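Local structure of uncharacterized tRNA/rRNA methyltransferase HI_0380 (Haemophilus influenzae, 3ILK) at residues 15-23 / 36-47; 186-197 / 226-237. The protein probably binds RNA and methylates it with S-adenosyl-L-methionine as methyl donor. All coordinates share one frame; numbering follows the deposited sequence.

Contact 1: residues 15-23 / 36-47; sequences TSHSGNIGS and LCLVSPKSVDEQ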
loop_
_atom_site.group_PDB
_atom_site.type_symbol
_atom_site.label_atom_id
_atom_site.label_comp_id
_atom_site.label_asym_id
_atom_site.label_seq_id
_atom_site.Cartn_x
_atom_site.Cartn_y
_atom_site.Cartn_z
ATOM N N THR A 15 15.776 -25.616 8.832
ATOM C CA THR A 15 16.054 -25.009 7.559
ATOM C C THR A 15 16.976 -25.971 6.844
ATOM O O THR A 15 17.690 -26.725 7.499
ATOM C CB THR A 15 16.818 -23.673 7.739
ATOM O OG1 THR A 15 18.055 -23.914 8.460
ATOM C CG2 THR A 15 15.955 -22.659 8.465
ATOM N N SER A 16 16.948 -25.922 5.516
ATOM C CA SER A 16 17.770 -26.744 4.632
ATOM C C SER A 16 18.988 -25.992 4.116
ATOM O O SER A 16 20.092 -26.082 4.718
ATOM C CB SER A 16 16.941 -27.232 3.438
ATOM O OG SER A 16 15.818 -27.978 3.894
ATOM N N HIS A 17 18.851 -25.293 2.990
ATOM C CA HIS A 17 19.990 -24.563 2.417
ATOM C C HIS A 17 20.388 -23.468 3.394
ATOM O O HIS A 17 19.513 -22.740 3.934
ATOM C CB HIS A 17 19.638 -23.959 1.053
ATOM C CG HIS A 17 19.213 -24.969 0.042
ATOM N ND1 HIS A 17 20.081 -25.493 -0.896
ATOM C CD2 HIS A 17 18.016 -25.559 -0.180
ATOM C CE1 HIS A 17 19.433 -26.358 -1.654
ATOM N NE2 HIS A 17 18.181 -26.422 -1.235
ATOM N N SER A 18 21.692 -23.361 3.649
ATOM C CA SER A 18 22.194 -22.447 4.667
ATOM C C SER A 18 21.941 -20.995 4.261
ATOM O O SER A 18 21.888 -20.119 5.109
ATOM C CB SER A 18 23.668 -22.692 4.914
ATOM O OG SER A 18 24.361 -22.578 3.711
ATOM N N GLY A 19 21.765 -20.765 2.958
ATOM C CA GLY A 19 21.344 -19.472 2.432
ATOM C C GLY A 19 19.974 -19.013 2.887
ATOM O O GLY A 19 19.742 -17.823 2.979
ATOM N N ASN A 20 19.061 -19.945 3.166
ATOM C CA ASN A 20 17.710 -19.597 3.590
ATOM C C ASN A 20 17.660 -18.871 4.927
ATOM O O ASN A 20 16.799 -18.016 5.152
ATOM C CB ASN A 20 16.846 -20.852 3.671
ATOM C CG ASN A 20 16.675 -21.516 2.321
ATOM O OD1 ASN A 20 17.041 -20.942 1.297
ATOM N ND2 ASN A 20 16.124 -22.726 2.309
ATOM N N ILE A 21 18.542 -19.262 5.842
ATOM C CA ILE A 21 18.737 -18.517 7.106
ATOM C C ILE A 21 19.175 -17.072 6.797
ATOM O O ILE A 21 18.685 -16.139 7.384
ATOM C CB ILE A 21 19.857 -19.193 7.957
ATOM C CG1 ILE A 21 19.435 -20.598 8.360
ATOM C CG2 ILE A 21 20.295 -18.291 9.095
ATOM C CD1 ILE A 21 20.533 -21.373 9.057
ATOM N N GLY A 22 20.154 -16.907 5.901
ATOM C CA GLY A 22 20.509 -15.553 5.508
ATOM C C GLY A 22 19.351 -14.700 4.939
ATOM O O GLY A 22 19.230 -13.527 5.284
ATOM N N SER A 23 18.565 -15.289 4.030
ATOM C CA SER A 23 17.541 -14.564 3.272
ATOM C C SER A 23 16.435 -14.193 4.290
ATOM O O SER A 23 15.892 -13.085 4.208
ATOM C CB SER A 23 16.988 -15.404 2.128
ATOM O OG SER A 23 18.042 -15.735 1.242
ATOM N N LEU A 36 16.091 -14.107 16.186
ATOM C CA LEU A 36 16.020 -15.264 15.345
ATOM C C LEU A 36 16.434 -16.542 16.134
ATOM O O LEU A 36 17.450 -16.566 16.832
ATOM C CB LEU A 36 16.944 -15.058 14.106
ATOM C CG LEU A 36 16.989 -16.275 13.186
ATOM C CD1 LEU A 36 15.617 -16.486 12.513
ATOM C CD2 LEU A 36 18.121 -16.125 12.108
ATOM N N CYS A 37 15.631 -17.590 15.993
ATOM C CA CYS A 37 15.907 -18.901 16.569
ATOM C C CYS A 37 15.759 -19.997 15.504
ATOM O O CYS A 37 14.721 -20.068 14.804
ATOM C CB CYS A 37 14.951 -19.116 17.731
ATOM S SG CYS A 37 15.094 -20.674 18.603
ATOM N N LEU A 38 16.814 -20.808 15.365
ATOM C CA LEU A 38 16.898 -21.995 14.500
ATOM C C LEU A 38 16.731 -23.322 15.281
ATOM O O LEU A 38 17.376 -23.504 16.331
ATOM C CB LEU A 38 18.234 -21.980 13.746
ATOM C CG LEU A 38 18.683 -20.632 13.116
ATOM C CD1 LEU A 38 20.034 -20.798 12.385
ATOM C CD2 LEU A 38 17.582 -20.083 12.147
ATOM N N VAL A 39 15.822 -24.192 14.804
ATOM C CA VAL A 39 15.689 -25.560 15.322
ATOM C C VAL A 39 16.380 -26.482 14.356
ATOM O O VAL A 39 16.012 -26.556 13.167
ATOM C CB VAL A 39 14.245 -25.969 15.550
ATOM C CG1 VAL A 39 14.105 -27.390 16.227
ATOM C CG2 VAL A 39 13.475 -24.876 16.449
ATOM N N SER A 40 17.426 -27.161 14.831
ATOM C CA SER A 40 18.107 -28.157 14.004
ATOM C C SER A 40 18.258 -27.704 12.555
ATOM O O SER A 40 17.750 -28.371 11.671
ATOM C CB SER A 40 17.335 -29.479 13.965
ATOM O OG SER A 40 17.377 -30.063 15.230
ATOM N N PRO A 41 18.925 -26.567 12.324
ATOM C CA PRO A 41 19.223 -26.243 10.956
ATOM C C PRO A 41 20.114 -27.333 10.423
ATOM O O PRO A 41 20.940 -27.940 11.156
ATOM C CB PRO A 41 20.017 -24.926 11.060
ATOM C CG PRO A 41 20.639 -24.987 12.423
ATOM C CD PRO A 41 19.544 -25.610 13.264
ATOM N N LYS A 42 19.962 -27.591 9.142
ATOM C CA LYS A 42 20.779 -28.617 8.503
ATOM C C LYS A 42 22.201 -28.120 8.390
ATOM O O LYS A 42 23.188 -28.881 8.465
ATOM C CB LYS A 42 20.183 -28.884 7.135
ATOM C CG LYS A 42 20.919 -29.907 6.293
ATOM C CD LYS A 42 20.082 -30.184 5.052
ATOM C CE LYS A 42 20.608 -31.419 4.322
ATOM N NZ LYS A 42 22.077 -31.332 4.253
ATOM N N SER A 43 22.352 -26.834 8.153
ATOM C CA SER A 43 23.701 -26.313 8.047
ATOM C C SER A 43 23.698 -24.801 8.157
ATOM O O SER A 43 22.779 -24.142 7.678
ATOM C CB SER A 43 24.286 -26.722 6.710
ATOM O OG SER A 43 24.351 -25.590 5.892
ATOM N N VAL A 44 24.709 -24.252 8.810
ATOM C CA VAL A 44 24.902 -22.794 8.806
ATOM C C VAL A 44 26.356 -22.531 8.482
ATOM O O VAL A 44 27.222 -23.066 9.137
ATOM C CB VAL A 44 24.455 -22.102 10.150
ATOM C CG1 VAL A 44 23.700 -23.040 11.110
ATOM C CG2 VAL A 44 25.583 -21.320 10.777
ATOM N N ASP A 45 26.631 -21.708 7.480
ATOM C CA ASP A 45 28.002 -21.551 6.995
ATOM C C ASP A 45 28.093 -20.185 6.332
ATOM O O ASP A 45 27.218 -19.355 6.547
ATOM C CB ASP A 45 28.308 -22.657 5.988
ATOM C CG ASP A 45 27.326 -22.653 4.816
ATOM O OD1 ASP A 45 26.793 -21.570 4.468
ATOM O OD2 ASP A 45 27.055 -23.735 4.254
ATOM N N GLU A 46 29.117 -19.972 5.506
ATOM C CA GLU A 46 29.321 -18.673 4.875
ATOM C C GLU A 46 28.075 -18.168 4.120
ATOM O O GLU A 46 27.739 -16.989 4.204
ATOM C CB GLU A 46 30.562 -18.676 3.987
ATOM C CG GLU A 46 30.956 -17.299 3.444
ATOM C CD GLU A 46 31.748 -16.432 4.439
ATOM O OE1 GLU A 46 32.979 -16.235 4.229
ATOM O OE2 GLU A 46 31.135 -15.928 5.418
ATOM N N GLN A 47 27.376 -19.069 3.433
ATOM C CA GLN A 47 26.140 -18.730 2.731
ATOM C C GLN A 47 25.038 -18.142 3.625
ATOM O O GLN A 47 24.271 -17.301 3.154
ATOM C CB GLN A 47 25.586 -19.935 1.949
ATOM C CG GLN A 47 26.469 -20.406 0.805
ATOM C CD GLN A 47 26.967 -19.243 -0.021
ATOM O OE1 GLN A 47 26.171 -18.483 -0.599
ATOM N NE2 GLN A 47 28.290 -19.074 -0.062
HETATM O O HOH W 1 16.343 -24.293 11.387
HETATM O O HOH W 2 20.170 -24.898 7.096
HETATM O O HOH W 3 23.856 -25.529 2.444
#

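Contact 2: residues 186-197 / 226-237; sequences FFDYTERIYQSL and LNGMLSAVEKRI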
loop_
_atom_site.group_PDB
_atom_site.type_symbol
_atom_site.label_atom_id
_atom_site.label_comp_id
_atom_site.label_asym_id
_atom_site.label_seq_id
_atom_site.Cartn_x
_atom_site.Cartn_y
_atom_site.Cartn_z
ATOM N N PHE A 186 -22.443 30.571 6.488
ATOM C CA PHE A 186 -21.832 30.069 5.208
ATOM C C PHE A 186 -22.895 29.687 4.181
ATOM O O PHE A 186 -22.664 29.770 2.963
ATOM C CB PHE A 186 -20.992 28.812 5.491
ATOM C CG PHE A 186 -20.550 28.035 4.218
ATOM C CD1 PHE A 186 -19.800 28.649 3.263
ATOM C CD2 PHE A 186 -20.915 26.695 4.018
ATOM C CE1 PHE A 186 -19.378 27.949 2.112
ATOM C CE2 PHE A 186 -20.542 26.011 2.883
ATOM C CZ PHE A 186 -19.753 26.620 1.937
ATOM N N PHE A 187 -24.045 29.205 4.653
ATOM C CA PHE A 187 -25.095 28.785 3.726
ATOM C C PHE A 187 -25.786 30.015 3.162
ATOM O O PHE A 187 -25.904 30.133 1.956
ATOM C CB PHE A 187 -26.101 27.807 4.357
ATOM C CG PHE A 187 -25.506 26.485 4.760
ATOM C CD1 PHE A 187 -24.733 25.737 3.853
ATOM C CD2 PHE A 187 -25.757 25.963 6.024
ATOM C CE1 PHE A 187 -24.193 24.504 4.225
ATOM C CE2 PHE A 187 -25.226 24.744 6.412
ATOM C CZ PHE A 187 -24.435 24.017 5.523
ATOM N N ASP A 188 -26.203 30.952 4.020
ATOM C CA ASP A 188 -26.741 32.231 3.533
ATOM C C ASP A 188 -25.799 32.968 2.576
ATOM O O ASP A 188 -26.248 33.553 1.593
ATOM C CB ASP A 188 -27.157 33.117 4.712
ATOM C CG ASP A 188 -28.164 32.426 5.591
ATOM O OD1 ASP A 188 -28.703 33.026 6.576
ATOM O OD2 ASP A 188 -28.439 31.250 5.255
ATOM N N TYR A 189 -24.500 32.895 2.848
ATOM C CA TYR A 189 -23.480 33.513 2.015
ATOM C C TYR A 189 -23.386 32.826 0.627
ATOM O O TYR A 189 -23.407 33.509 -0.386
ATOM C CB TYR A 189 -22.135 33.513 2.767
ATOM C CG TYR A 189 -20.990 34.366 2.179
ATOM C CD1 TYR A 189 -21.224 35.365 1.221
ATOM C CD2 TYR A 189 -19.683 34.206 2.656
ATOM C CE1 TYR A 189 -20.200 36.164 0.755
ATOM C CE2 TYR A 189 -18.613 34.981 2.164
ATOM C CZ TYR A 189 -18.883 35.961 1.216
ATOM O OH TYR A 189 -17.856 36.748 0.737
ATOM N N THR A 190 -23.263 31.493 0.596
ATOM C CA THR A 190 -23.371 30.702 -0.641
ATOM C C THR A 190 -24.647 31.080 -1.436
ATOM O O THR A 190 -24.574 31.361 -2.641
ATOM C CB THR A 190 -23.382 29.183 -0.328
ATOM O OG1 THR A 190 -22.178 28.810 0.361
ATOM C CG2 THR A 190 -23.537 28.344 -1.604
ATOM N N GLU A 191 -25.795 31.102 -0.754
ATOM C CA GLU A 191 -27.086 31.438 -1.388
ATOM C C GLU A 191 -27.093 32.808 -2.044
ATOM O O GLU A 191 -27.333 32.926 -3.255
ATOM C CB GLU A 191 -28.237 31.442 -0.394
ATOM C CG GLU A 191 -28.315 30.276 0.560
ATOM C CD GLU A 191 -29.574 30.314 1.411
ATOM O OE1 GLU A 191 -30.630 30.772 0.898
ATOM O OE2 GLU A 191 -29.504 29.883 2.591
ATOM N N ARG A 192 -26.881 33.840 -1.224
ATOM C CA ARG A 192 -26.756 35.207 -1.720
ATOM C C ARG A 192 -25.839 35.313 -2.959
ATOM O O ARG A 192 -26.229 35.888 -3.982
ATOM C CB ARG A 192 -26.272 36.161 -0.622
ATOM C CG ARG A 192 -26.192 37.602 -1.142
ATOM C CD ARG A 192 -25.848 38.616 -0.086
ATOM N NE ARG A 192 -24.411 38.865 -0.019
ATOM C CZ ARG A 192 -23.670 38.603 1.047
ATOM N NH1 ARG A 192 -24.237 38.082 2.130
ATOM N NH2 ARG A 192 -22.369 38.870 1.036
ATOM N N ILE A 193 -24.634 34.759 -2.860
ATOM C CA ILE A 193 -23.653 34.865 -3.956
ATOM C C ILE A 193 -24.143 34.171 -5.236
ATOM O O ILE A 193 -24.075 34.726 -6.340
ATOM C CB ILE A 193 -22.238 34.361 -3.505
ATOM C CG1 ILE A 193 -21.559 35.393 -2.579
ATOM C CG2 ILE A 193 -21.339 33.974 -4.707
ATOM C CD1 ILE A 193 -21.314 36.792 -3.217
ATOM N N TYR A 194 -24.669 32.964 -5.075
ATOM C CA TYR A 194 -25.096 32.186 -6.223
ATOM C C TYR A 194 -26.450 32.605 -6.791
ATOM O O TYR A 194 -26.754 32.316 -7.948
ATOM C CB TYR A 194 -24.936 30.687 -5.951
ATOM C CG TYR A 194 -23.467 30.316 -6.041
ATOM C CD1 TYR A 194 -22.910 29.904 -7.253
ATOM C CD2 TYR A 194 -22.624 30.427 -4.932
ATOM C CE1 TYR A 194 -21.550 29.592 -7.352
ATOM C CE2 TYR A 194 -21.264 30.128 -5.028
ATOM C CZ TYR A 194 -20.737 29.698 -6.241
ATOM O OH TYR A 194 -19.399 29.402 -6.328
ATOM N N GLN A 195 -27.232 33.321 -5.988
ATOM C CA GLN A 195 -28.400 34.039 -6.485
ATOM C C GLN A 195 -27.977 35.310 -7.214
ATOM O O GLN A 195 -28.624 35.733 -8.167
ATOM C CB GLN A 195 -29.339 34.407 -5.341
ATOM C CG GLN A 195 -30.176 33.257 -4.853
ATOM C CD GLN A 195 -31.454 33.720 -4.212
ATOM O OE1 GLN A 195 -31.457 34.219 -3.082
ATOM N NE2 GLN A 195 -32.562 33.558 -4.928
ATOM N N SER A 196 -26.898 35.922 -6.739
ATOM C CA SER A 196 -26.351 37.125 -7.342
ATOM C C SER A 196 -25.861 36.787 -8.742
ATOM O O SER A 196 -26.017 37.579 -9.674
ATOM C CB SER A 196 -25.204 37.666 -6.481
ATOM O OG SER A 196 -24.762 38.932 -6.929
ATOM N N LEU A 197 -25.284 35.596 -8.886
ATOM C CA LEU A 197 -24.797 35.111 -10.187
ATOM C C LEU A 197 -25.921 34.844 -11.188
ATOM O O LEU A 197 -25.750 35.059 -12.393
ATOM C CB LEU A 197 -23.946 33.844 -10.003
ATOM C CG LEU A 197 -22.417 33.938 -9.950
ATOM C CD1 LEU A 197 -21.898 35.360 -9.779
ATOM C CD2 LEU A 197 -21.874 33.017 -8.857
ATOM N N LEU A 226 -13.703 27.526 2.233
ATOM C CA LEU A 226 -14.945 27.705 1.466
ATOM C C LEU A 226 -15.563 29.094 1.557
ATOM O O LEU A 226 -16.137 29.583 0.568
ATOM C CB LEU A 226 -16.010 26.693 1.907
ATOM C CG LEU A 226 -15.804 25.208 1.612
ATOM C CD1 LEU A 226 -16.927 24.402 2.342
ATOM C CD2 LEU A 226 -15.702 24.885 0.107
ATOM N N ASN A 227 -15.487 29.689 2.755
ATOM C CA ASN A 227 -15.848 31.075 2.977
ATOM C C ASN A 227 -14.888 31.985 2.195
ATOM O O ASN A 227 -15.314 33.002 1.632
ATOM C CB ASN A 227 -15.847 31.431 4.489
ATOM C CG ASN A 227 -17.221 31.259 5.148
ATOM O OD1 ASN A 227 -18.245 31.268 4.471
ATOM N ND2 ASN A 227 -17.244 31.110 6.482
ATOM N N GLY A 228 -13.617 31.564 2.111
ATOM C CA GLY A 228 -12.580 32.299 1.389
ATOM C C GLY A 228 -12.789 32.305 -0.121
ATOM O O GLY A 228 -12.473 33.296 -0.798
HETATM N N MSE A 229 -13.298 31.194 -0.646
HETATM C CA MSE A 229 -13.706 31.120 -2.061
HETATM C C MSE A 229 -14.920 32.061 -2.334
HETATM O O MSE A 229 -14.905 32.831 -3.286
HETATM C CB MSE A 229 -13.986 29.672 -2.483
HETATM C CG MSE A 229 -12.747 28.755 -2.315
HETATM SE SE MSE A 229 -13.051 26.808 -2.333
HETATM C CE MSE A 229 -12.762 26.496 -4.252
ATOM N N LEU A 230 -15.945 32.012 -1.498
ATOM C CA LEU A 230 -17.097 32.929 -1.660
ATOM C C LEU A 230 -16.729 34.424 -1.678
ATOM O O LEU A 230 -17.322 35.211 -2.439
ATOM C CB LEU A 230 -18.168 32.671 -0.603
ATOM C CG LEU A 230 -18.818 31.294 -0.645
ATOM C CD1 LEU A 230 -19.661 31.101 0.610
ATOM C CD2 LEU A 230 -19.646 31.091 -1.900
ATOM N N SER A 231 -15.757 34.796 -0.840
ATOM C CA SER A 231 -15.221 36.152 -0.822
ATOM C C SER A 231 -14.455 36.427 -2.095
ATOM O O SER A 231 -14.540 37.525 -2.654
ATOM C CB SER A 231 -14.330 36.352 0.389
ATOM O OG SER A 231 -15.073 35.964 1.544
ATOM N N ALA A 232 -13.714 35.431 -2.561
ATOM C CA ALA A 232 -13.006 35.567 -3.827
ATOM C C ALA A 232 -13.990 35.868 -4.982
ATOM O O ALA A 232 -13.815 36.853 -5.693
ATOM C CB ALA A 232 -12.146 34.359 -4.085
ATOM N N VAL A 233 -15.034 35.054 -5.128
ATOM C CA VAL A 233 -16.132 35.286 -6.089
ATOM C C VAL A 233 -16.853 36.652 -5.877
ATOM O O VAL A 233 -17.143 37.363 -6.857
ATOM C CB VAL A 233 -17.177 34.109 -6.045
ATOM C CG1 VAL A 233 -18.317 34.329 -7.052
ATOM C CG2 VAL A 233 -16.485 32.781 -6.345
ATOM N N GLU A 234 -17.112 37.009 -4.612
ATOM C CA GLU A 234 -17.758 38.272 -4.282
ATOM C C GLU A 234 -17.003 39.498 -4.789
ATOM O O GLU A 234 -17.599 40.387 -5.401
ATOM C CB GLU A 234 -18.012 38.398 -2.769
ATOM C CG GLU A 234 -18.872 39.611 -2.425
ATOM C CD GLU A 234 -19.312 39.686 -0.962
ATOM O OE1 GLU A 234 -18.582 39.229 -0.042
ATOM O OE2 GLU A 234 -20.407 40.231 -0.738
ATOM N N LYS A 235 -15.701 39.542 -4.517
ATOM C CA LYS A 235 -14.817 40.603 -5.001
ATOM C C LYS A 235 -14.963 40.790 -6.514
ATOM O O LYS A 235 -15.060 41.920 -7.000
ATOM C CB LYS A 235 -13.356 40.320 -4.625
ATOM C CG LYS A 235 -13.083 40.333 -3.117
ATOM C CD LYS A 235 -11.612 40.031 -2.728
ATOM C CE LYS A 235 -11.252 38.534 -2.803
ATOM N NZ LYS A 235 -10.774 38.148 -4.197
ATOM N N ARG A 236 -15.003 39.677 -7.244
ATOM C CA ARG A 236 -15.189 39.702 -8.700
ATOM C C ARG A 236 -16.550 40.275 -9.140
ATOM O O ARG A 236 -16.603 41.120 -10.036
ATOM C CB ARG A 236 -14.988 38.304 -9.296
ATOM C CG ARG A 236 -13.687 38.086 -10.082
ATOM C CD ARG A 236 -13.315 39.236 -10.988
ATOM N NE ARG A 236 -12.869 38.748 -12.290
ATOM C CZ ARG A 236 -11.710 38.138 -12.515
ATOM N NH1 ARG A 236 -10.841 37.942 -11.524
ATOM N NH2 ARG A 236 -11.420 37.732 -13.745
ATOM N N ILE A 237 -17.634 39.787 -8.530
ATOM C CA ILE A 237 -18.992 40.330 -8.727
ATOM C C ILE A 237 -18.987 41.843 -8.502
ATOM O O ILE A 237 -19.512 42.609 -9.321
ATOM C CB ILE A 237 -20.047 39.701 -7.752
ATOM C CG1 ILE A 237 -20.207 38.195 -7.980
ATOM C CG2 ILE A 237 -21.414 40.413 -7.882
ATOM C CD1 ILE A 237 -21.009 37.487 -6.888
#

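Contact 1: residues 15-23 / 36-47
In the first beta-alpha-beta unit of the SPOUT methyltransferase domain, Ile-21 of helix 18-31 lies against Leu-38 of strand 35-39, and the loops that leave strands 8-13 and 35-39 run side by side. CD1 of Ile-21 meets CD1 of Leu-38 at 3.4 Å, tighter than usual for two carbons. CG1 of the isoleucine lies anti to the carbonyl carbon, beside the backbone N, and the chain extends on to CD1, which Pro-41 CB and Val-44 CG1 also touch. The loops themselves are joined by a backbone bond from Lys-42 N to Thr-15 O, 2.9 Å long. Two waters extend this seam: one accepts from Thr-15 N and donates to Val-39 O; the other accepts from Ser-43 N and lies 2.7 Å from Thr-15 OG1. In this crossover, strand 35-39 is parallel to strand 8-13, which pairs with it through Cys-37, so both loops leave at the C-terminal ends of the strands. Farther along, Ser-18 OG, set between its own N and carbonyl carbon (chi1 56°), donates to Asp-45 OD1 at 2.7 Å, arriving on the syn side but 32° out of the carboxylate plane. Asp-45 is also the N-cap of helix 46-50, the same OD1 accepting a weak bond from Gln-47 N at 2.8 Å.

Contact 2: residues 186-197 / 226-237
Tyr-189 lays one face of its ring on Leu-230, whose CB stands 3.8 Å from the centroid and 18° off the ring normal, a CH-pi contact. The two side chains lie antiparallel, each a knob in a hole of the other helix. CG of Tyr-189 lies anti to the backbone N, which sends the hydroxyl across to helix 220-240. There OH donates to Glu-234 OE1 at 2.7 Å, from above a carboxylate plane turned 55° from the ring. The other oxygen, OE2, takes a salt bridge from Arg-192 NH2 at 3.0 Å, within the guanidinium plane. Phe-186 crosses Leu-230 at about a right angle, Phe-186 CE1 3.5 Å from Leu-230 CD1, while Asn-227 OD1 sits at the ring edge, 3.3 Å from Phe-186 CD1. Tyr-194 turns its edge to Leu-230 CD2. Farther on, Ile-193 is the knob among Leu-230, Val-233, Glu-234 and Ile-237. This knobs-into-holes packing pairs helices 180-197 and 220-240 of the C-terminal part, segment axes 27° apart and running the same way, with Tyr-194 and Val-233 also touching the second subunit. Both Glu-234 oxygens are thus engaged from helix 180-197, and the nearby arginine would be expected to favour the charged carboxylate.

How the contacts relate
Contact 1 and contact 2 lie on opposite sides of the chain's centre, their own centres about 70 Å apart and their nearest atoms about 50 Å apart, so neither touches the other. Along the chain they follow in series: 15-23 / 36-47 is complete within the parallel sheet domain before 186-197 / 226-237 brings together two helices of the C-terminal part. The probable S-adenosyl-L-methionine site, placed by similarity, belongs to the sheet domain: the side chain of Thr-15 in contact 1 is about 9 Å from Gly-114 and about 12 Å from Thr-81. Contact 2 is remote from that site but borders the second subunit, which does not reach contact 1.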